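Local coordinates for protein HTH-type transcriptional repressor PhnF (Mycobacterium smegmatis, PDB 3F8M) that represses transcription of the phnDCE phosphate-uptake operon when phosphate is available, binding DNA as a GntR-family, HutC-type regulator, at residues 198-209 with 224-235. Numbering follows the deposited sequence.
Sequences LGADARTPMFLL and RRSLYRGDRMTF
Phe207 and Leu209 pair with Tyr228 and Ser226 in an antiparallel hairpin, two inner strands of the six-stranded sheet of the UTRA domain, and residues 230-232 then bring the chain back over one face. Each of these pairs exchanges two backbone hydrogen bonds; Phe207 N to Tyr228 O spans 2.8 Å. Beyond them Gly230 N bonds to Pro205 O, which also accepts a hydrogen bond from a water. On the Tyr228 side, Phe235 turns its edge to the face of Phe207 in a T-shaped stack (planes at 82°), while Leu209 CD2 lies over a face of Phe235. On the face of Leu208 and Leu227, Met206 CE packs 3.8 Å from Leu227 CG, and Leu208 CD1 sits over the Arg225 guanidinium, which is salt-bridged to Glu194. At the Arg229 end of the strand, NH1 reaches Leu198 O at 3.0 Å, in the guanidinium plane, and more weakly Gly199 O, while NE and NH2 grip the Asp231 carboxylate side-on. Arg229 thereby ties the Schellman motif ending helix 192-198 to the 229-232 reversal. The backbone of Phe235 pairs antiparallel with a strand of the second subunit, so beta structure crosses the dimer interface of this HutC-type UTRA fold.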
ATOM      1  N   LEU A 198     -18.317  -5.771   6.082  1.00 19.14           N
ATOM      2  CA  LEU A 198     -17.326  -6.353   5.179  1.00 20.47           C
ATOM      3  C   LEU A 198     -17.060  -7.848   5.429  1.00 20.66           C
ATOM      4  O   LEU A 198     -16.087  -8.375   4.901  1.00 21.10           O
ATOM      5  CB  LEU A 198     -16.023  -5.566   5.245  1.00 19.34           C
ATOM      6  CG  LEU A 198     -16.052  -4.095   4.804  1.00 18.99           C
ATOM      7  CD1 LEU A 198     -14.654  -3.601   4.912  1.00 18.48           C
ATOM      8  CD2 LEU A 198     -16.581  -3.953   3.336  1.00 16.58           C
ATOM      9  N   GLY A 199     -17.906  -8.475   6.233  1.00 22.49           N
ATOM     10  CA  GLY A 199     -17.823  -9.936   6.547  1.00 24.42           C
ATOM     11  C   GLY A 199     -16.575 -10.318   7.286  1.00 26.06           C
ATOM     12  O   GLY A 199     -16.059 -11.440   7.131  1.00 26.12           O
ATOM     13  N   ALA A 200     -16.080  -9.396   8.106  1.00 26.17           N
ATOM     14  CA  ALA A 200     -14.759  -9.507   8.704  1.00 27.98           C
ATOM     15  C   ALA A 200     -14.865  -9.614  10.221  1.00 27.93           C
ATOM     16  O   ALA A 200     -15.957  -9.638  10.775  1.00 28.79           O
ATOM     17  CB  ALA A 200     -13.856  -8.288   8.271  1.00 27.18           C
ATOM     18  N   ASP A 201     -13.734  -9.743  10.891  1.00 30.41           N
ATOM     19  CA  ASP A 201     -13.720  -9.640  12.342  1.00 32.03           C
ATOM     20  C   ASP A 201     -12.693  -8.637  12.806  1.00 31.95           C
ATOM     21  O   ASP A 201     -11.969  -8.053  12.017  1.00 32.38           O
ATOM     22  CB  ASP A 201     -13.511 -10.999  13.044  1.00 33.09           C
ATOM     23  CG  ASP A 201     -12.268 -11.716  12.595  1.00 35.65           C
ATOM     24  OD1 ASP A 201     -11.171 -11.110  12.546  1.00 36.73           O
ATOM     25  OD2 ASP A 201     -12.393 -12.923  12.280  1.00 40.00           O
ATOM     26  N   ALA A 202     -12.643  -8.438  14.112  1.00 32.75           N
ATOM     27  CA  ALA A 202     -11.748  -7.463  14.707  1.00 32.61           C
ATOM     28  C   ALA A 202     -10.262  -7.640  14.376  1.00 33.32           C
ATOM     29  O   ALA A 202      -9.470  -6.704  14.534  1.00 34.01           O
ATOM     30  CB  ALA A 202     -11.998  -7.402  16.222  1.00 33.19           C
ATOM     31  N   ARG A 203      -9.876  -8.815  13.870  1.00 33.00           N
ATOM     32  CA  ARG A 203      -8.480  -9.115  13.606  1.00 33.53           C
ATOM     33  C   ARG A 203      -8.140  -9.115  12.140  1.00 32.79           C
ATOM     34  O   ARG A 203      -6.977  -9.191  11.786  1.00 32.98           O
ATOM     35  CB  ARG A 203      -8.097 -10.487  14.191  1.00 34.29           C
ATOM     36  CG  ARG A 203      -8.389 -10.632  15.656  1.00 36.03           C
ATOM     37  CD  ARG A 203      -8.338 -12.124  16.040  1.00 39.67           C
ATOM     38  N   THR A 204      -9.164  -9.010  11.291  1.00 32.62           N
ATOM     39  CA  THR A 204      -8.961  -8.993   9.838  1.00 32.05           C
ATOM     40  C   THR A 204      -8.092  -7.832   9.389  1.00 31.17           C
ATOM     41  O   THR A 204      -8.478  -6.671   9.567  1.00 30.94           O
ATOM     42  CB  THR A 204     -10.293  -8.872   9.104  1.00 31.34           C
ATOM     43  OG1 THR A 204     -11.172  -9.894   9.553  1.00 33.35           O
ATOM     44  CG2 THR A 204     -10.099  -8.961   7.594  1.00 32.90           C
ATOM     45  N   PRO A 205      -6.931  -8.123   8.782  1.00 29.83           N
ATOM     46  CA  PRO A 205      -6.050  -7.056   8.305  1.00 28.40           C
ATOM     47  C   PRO A 205      -6.679  -6.269   7.128  1.00 27.23           C
ATOM     48  O   PRO A 205      -7.204  -6.896   6.180  1.00 26.28           O
ATOM     49  CB  PRO A 205      -4.791  -7.798   7.863  1.00 29.06           C
ATOM     50  CG  PRO A 205      -4.853  -9.080   8.644  1.00 28.70           C
ATOM     51  CD  PRO A 205      -6.276  -9.444   8.730  1.00 30.32           C
ATOM     52  N   MET A 206      -6.657  -4.935   7.253  1.00 24.12           N
ATOM     53  CA  MET A 206      -7.182  -3.985   6.237  1.00 23.03           C
ATOM     54  C   MET A 206      -6.119  -3.027   5.717  1.00 21.11           C
ATOM     55  O   MET A 206      -5.161  -2.708   6.411  1.00 22.63           O
ATOM     56  CB  MET A 206      -8.309  -3.103   6.828  1.00 21.88           C
ATOM     57  CG  MET A 206      -9.250  -3.754   7.826  1.00 24.91           C
ATOM     58  SD  MET A 206     -10.267  -5.016   7.074  1.00 32.40           S
ATOM     59  CE  MET A 206     -11.094  -4.184   5.834  1.00 21.02           C
ATOM     60  N   PHE A 207      -6.305  -2.544   4.488  1.00 19.67           N
ATOM     61  CA  PHE A 207      -5.629  -1.397   3.952  1.00 17.80           C
ATOM     62  C   PHE A 207      -6.568  -0.203   4.266  1.00 18.85           C
ATOM     63  O   PHE A 207      -7.781  -0.348   4.155  1.00 17.23           O
ATOM     64  CB  PHE A 207      -5.593  -1.453   2.452  1.00 18.99           C
ATOM     65  CG  PHE A 207      -4.448  -2.246   1.859  1.00 23.02           C
ATOM     66  CD1 PHE A 207      -3.139  -1.749   1.895  1.00 26.78           C
ATOM     67  CD2 PHE A 207      -4.719  -3.417   1.159  1.00 26.55           C
ATOM     68  CE1 PHE A 207      -2.087  -2.458   1.293  1.00 28.55           C
ATOM     69  CE2 PHE A 207      -3.659  -4.141   0.549  1.00 24.35           C
ATOM     70  CZ  PHE A 207      -2.368  -3.644   0.629  1.00 26.42           C
ATOM     71  N   LEU A 208      -5.976   0.929   4.631  1.00 17.83           N
ATOM     72  CA  LEU A 208      -6.719   2.185   4.861  1.00 17.98           C
ATOM     73  C   LEU A 208      -6.048   3.249   4.021  1.00 17.26           C
ATOM     74  O   LEU A 208      -4.898   3.647   4.285  1.00 17.68           O
ATOM     75  CB  LEU A 208      -6.738   2.532   6.377  1.00 18.25           C
ATOM     76  CG  LEU A 208      -7.348   3.936   6.600  1.00 19.00           C
ATOM     77  CD1 LEU A 208      -8.788   3.930   6.151  1.00 19.52           C
ATOM     78  CD2 LEU A 208      -7.186   4.464   8.034  1.00 21.30           C
ATOM     79  N   LEU A 209      -6.706   3.636   2.933  1.00 17.13           N
ATOM     80  CA  LEU A 209      -6.214   4.689   2.066  1.00 18.29           C
ATOM     81  C   LEU A 209      -6.988   5.957   2.296  1.00 18.13           C
ATOM     82  O   LEU A 209      -8.197   5.914   2.418  1.00 17.60           O
ATOM     83  CB  LEU A 209      -6.378   4.329   0.592  1.00 20.13           C
ATOM     84  CG  LEU A 209      -5.207   3.480   0.136  1.00 23.83           C
ATOM     85  CD1 LEU A 209      -5.441   2.091   0.658  1.00 26.27           C
ATOM     86  CD2 LEU A 209      -5.081   3.506  -1.350  1.00 27.30           C
ATOM     87  N   ARG A 224     -11.412  11.091   0.061  1.00 17.34           N
ATOM     88  CA  ARG A 224     -11.986   9.754   0.023  1.00 16.61           C
ATOM     89  C   ARG A 224     -11.175   8.860   0.983  1.00 17.94           C
ATOM     90  O   ARG A 224      -9.911   8.821   0.910  1.00 17.72           O
ATOM     91  CB  ARG A 224     -11.966   9.232  -1.443  1.00 17.44           C
ATOM     92  CG  ARG A 224     -12.626   7.778  -1.679  1.00 18.24           C
ATOM     93  CD  ARG A 224     -12.463   7.335  -3.148  1.00 19.31           C
ATOM     94  NE  ARG A 224     -11.084   6.902  -3.382  1.00 25.06           N
ATOM     95  CZ  ARG A 224     -10.566   6.466  -4.536  1.00 26.85           C
ATOM     96  NH1 ARG A 224     -11.272   6.404  -5.664  1.00 27.79           N
ATOM     97  NH2 ARG A 224      -9.297   6.098  -4.562  1.00 27.14           N
ATOM     98  N   ARG A 225     -11.901   8.144   1.842  1.00 16.79           N
ATOM     99  CA  ARG A 225     -11.344   7.106   2.713  1.00 17.26           C
ATOM    100  C   ARG A 225     -11.803   5.752   2.165  1.00 17.95           C
ATOM    101  O   ARG A 225     -13.010   5.528   1.966  1.00 16.98           O
ATOM    102  CB  ARG A 225     -11.881   7.315   4.124  1.00 17.93           C
ATOM    103  CG  ARG A 225     -11.356   6.316   5.183  1.00 19.18           C
ATOM    104  CD  ARG A 225     -12.209   6.454   6.429  1.00 19.59           C
ATOM    105  NE  ARG A 225     -11.735   5.662   7.553  1.00 22.40           N
ATOM    106  CZ  ARG A 225     -12.157   4.447   7.905  1.00 20.69           C
ATOM    107  NH1 ARG A 225     -13.064   3.776   7.205  1.00 19.35           N
ATOM    108  NH2 ARG A 225     -11.614   3.882   8.993  1.00 21.57           N
ATOM    109  N   SER A 226     -10.860   4.816   1.954  1.00 17.89           N
ATOM    110  CA  SER A 226     -11.246   3.494   1.468  1.00 17.61           C
ATOM    111  C   SER A 226     -10.637   2.465   2.426  1.00 16.91           C
ATOM    112  O   SER A 226      -9.438   2.525   2.682  1.00 19.35           O
ATOM    113  CB  SER A 226     -10.718   3.303   0.064  1.00 19.31           C
ATOM    114  OG  SER A 226     -11.029   4.425  -0.763  1.00 24.69           O
ATOM    115  N   LEU A 227     -11.459   1.591   3.007  1.00 17.59           N
ATOM    116  CA  LEU A 227     -10.978   0.562   3.903  1.00 17.25           C
ATOM    117  C   LEU A 227     -11.188  -0.764   3.165  1.00 18.00           C
ATOM    118  O   LEU A 227     -12.337  -1.147   2.909  1.00 17.68           O
ATOM    119  CB  LEU A 227     -11.738   0.603   5.224  1.00 18.02           C
ATOM    120  CG  LEU A 227     -11.304  -0.398   6.301  1.00 17.66           C
ATOM    121  CD1 LEU A 227     -10.091   0.156   7.080  1.00 21.48           C
ATOM    122  CD2 LEU A 227     -12.451  -0.791   7.259  1.00 20.36           C
ATOM    123  N   TYR A 228     -10.084  -1.436   2.790  1.00 17.71           N
ATOM    124  CA  TYR A 228     -10.157  -2.656   1.974  1.00 17.74           C
ATOM    125  C   TYR A 228      -9.651  -3.853   2.777  1.00 18.83           C
ATOM    126  O   TYR A 228      -8.697  -3.704   3.530  1.00 19.24           O
ATOM    127  CB  TYR A 228      -9.233  -2.512   0.775  1.00 18.34           C
ATOM    128  CG  TYR A 228      -9.647  -1.563  -0.343  1.00 21.29           C
ATOM    129  CD1 TYR A 228     -10.599  -1.962  -1.282  1.00 26.64           C
ATOM    130  CD2 TYR A 228      -9.062  -0.307  -0.485  1.00 23.50           C
ATOM    131  CE1 TYR A 228     -10.977  -1.122  -2.328  1.00 31.20           C
ATOM    132  CE2 TYR A 228      -9.431   0.562  -1.550  1.00 27.58           C
ATOM    133  CZ  TYR A 228     -10.388   0.129  -2.454  1.00 32.09           C
ATOM    134  OH  TYR A 228     -10.799   0.907  -3.513  1.00 38.35           O
ATOM    135  N   ARG A 229     -10.285  -5.013   2.610  1.00 18.68           N
ATOM    136  CA  ARG A 229      -9.781  -6.255   3.247  1.00 19.58           C
ATOM    137  C   ARG A 229      -8.477  -6.616   2.574  1.00 18.65           C
ATOM    138  O   ARG A 229      -8.414  -6.719   1.351  1.00 17.94           O
ATOM    139  CB  ARG A 229     -10.778  -7.402   3.058  1.00 18.33           C
ATOM    140  CG  ARG A 229     -12.045  -7.292   3.905  1.00 21.18           C
ATOM    141  CD  ARG A 229     -13.001  -8.440   3.548  1.00 24.22           C
ATOM    142  NE  ARG A 229     -12.346  -9.736   3.810  1.00 23.93           N
ATOM    143  CZ  ARG A 229     -12.875 -10.692   4.569  1.00 26.43           C
ATOM    144  NH1 ARG A 229     -14.056 -10.507   5.142  1.00 27.92           N
ATOM    145  NH2 ARG A 229     -12.224 -11.844   4.753  1.00 24.87           N
ATOM    146  N   GLY A 230      -7.440  -6.806   3.376  1.00 20.59           N
ATOM    147  CA  GLY A 230      -6.089  -7.130   2.830  1.00 21.22           C
ATOM    148  C   GLY A 230      -6.124  -8.415   1.995  1.00 22.83           C
ATOM    149  O   GLY A 230      -5.416  -8.517   0.993  1.00 24.23           O
ATOM    150  N   ASP A 231      -6.990  -9.349   2.372  1.00 23.79           N
ATOM    151  CA  ASP A 231      -7.119 -10.658   1.676  1.00 23.84           C
ATOM    152  C   ASP A 231      -7.859 -10.578   0.330  1.00 23.96           C
ATOM    153  O   ASP A 231      -7.910 -11.568  -0.423  1.00 23.77           O
ATOM    154  CB  ASP A 231      -7.685 -11.750   2.607  1.00 23.73           C
ATOM    155  CG  ASP A 231      -9.089 -11.458   3.130  1.00 26.45           C
ATOM    156  OD1 ASP A 231      -9.751 -10.454   2.710  1.00 21.23           O
ATOM    157  OD2 ASP A 231      -9.523 -12.223   4.013  1.00 25.62           O
ATOM    158  N   ARG A 232      -8.365  -9.393  -0.028  1.00 21.63           N
ATOM    159  CA  ARG A 232      -9.076  -9.273  -1.292  1.00 21.78           C
ATOM    160  C   ARG A 232      -8.494  -8.199  -2.200  1.00 21.48           C
ATOM    161  O   ARG A 232      -8.996  -7.945  -3.316  1.00 22.06           O
ATOM    162  CB  ARG A 232     -10.599  -9.081  -1.043  1.00 22.54           C
ATOM    163  CG  ARG A 232     -11.318 -10.425  -0.745  1.00 24.88           C
ATOM    164  CD  ARG A 232     -12.529 -10.335   0.183  1.00 28.45           C
ATOM    165  NE  ARG A 232     -12.923 -11.650   0.723  1.00 28.62           N
ATOM    166  CZ  ARG A 232     -14.011 -11.890   1.462  1.00 32.28           C
ATOM    167  NH1 ARG A 232     -14.894 -10.908   1.767  1.00 25.68           N
ATOM    168  NH2 ARG A 232     -14.242 -13.141   1.896  1.00 29.48           N
ATOM    169  N   MET A 233      -7.409  -7.566  -1.769  1.00 20.20           N
ATOM    170  CA  MET A 233      -6.929  -6.457  -2.544  1.00 20.43           C
ATOM    171  C   MET A 233      -5.420  -6.377  -2.569  1.00 20.54           C
ATOM    172  O   MET A 233      -4.772  -6.576  -1.529  1.00 21.30           O
ATOM    173  CB  MET A 233      -7.549  -5.164  -1.978  1.00 21.15           C
ATOM    174  CG  MET A 233      -6.993  -3.873  -2.561  1.00 23.47           C
ATOM    175  SD  MET A 233      -7.519  -3.631  -4.280  1.00 34.16           S
ATOM    176  CE  MET A 233      -9.233  -4.180  -4.171  1.00 23.53           C
ATOM    177  N   THR A 234      -4.873  -6.084  -3.741  1.00 19.82           N
ATOM    178  CA  THR A 234      -3.462  -5.743  -3.913  1.00 21.25           C
ATOM    179  C   THR A 234      -3.380  -4.424  -4.622  1.00 22.16           C
ATOM    180  O   THR A 234      -4.106  -4.212  -5.579  1.00 23.15           O
ATOM    181  CB  THR A 234      -2.732  -6.794  -4.779  1.00 20.13           C
ATOM    182  OG1 THR A 234      -2.795  -8.048  -4.115  1.00 22.34           O
ATOM    183  CG2 THR A 234      -1.315  -6.422  -4.982  1.00 20.17           C
ATOM    184  N   PHE A 235      -2.491  -3.537  -4.182  1.00 23.79           N
ATOM    185  CA  PHE A 235      -2.212  -2.328  -4.934  1.00 26.12           C
ATOM    186  C   PHE A 235      -0.907  -2.419  -5.680  1.00 27.65           C
ATOM    187  O   PHE A 235       0.050  -2.982  -5.171  1.00 28.12           O
ATOM    188  CB  PHE A 235      -2.208  -1.122  -4.008  1.00 26.99           C
ATOM    189  CG  PHE A 235      -3.561  -0.783  -3.487  1.00 29.83           C
ATOM    190  CD1 PHE A 235      -4.495  -0.164  -4.318  1.00 30.88           C
ATOM    191  CD2 PHE A 235      -3.919  -1.115  -2.209  1.00 31.21           C
ATOM    192  CE1 PHE A 235      -5.747   0.129  -3.858  1.00 32.14           C
ATOM    193  CE2 PHE A 235      -5.184  -0.836  -1.745  1.00 34.01           C
ATOM    194  CZ  PHE A 235      -6.094  -0.206  -2.569  1.00 34.03           C
TER
HETATM  195  O   HOH W   1      -7.201  -9.453   5.352  1.00 30.52           O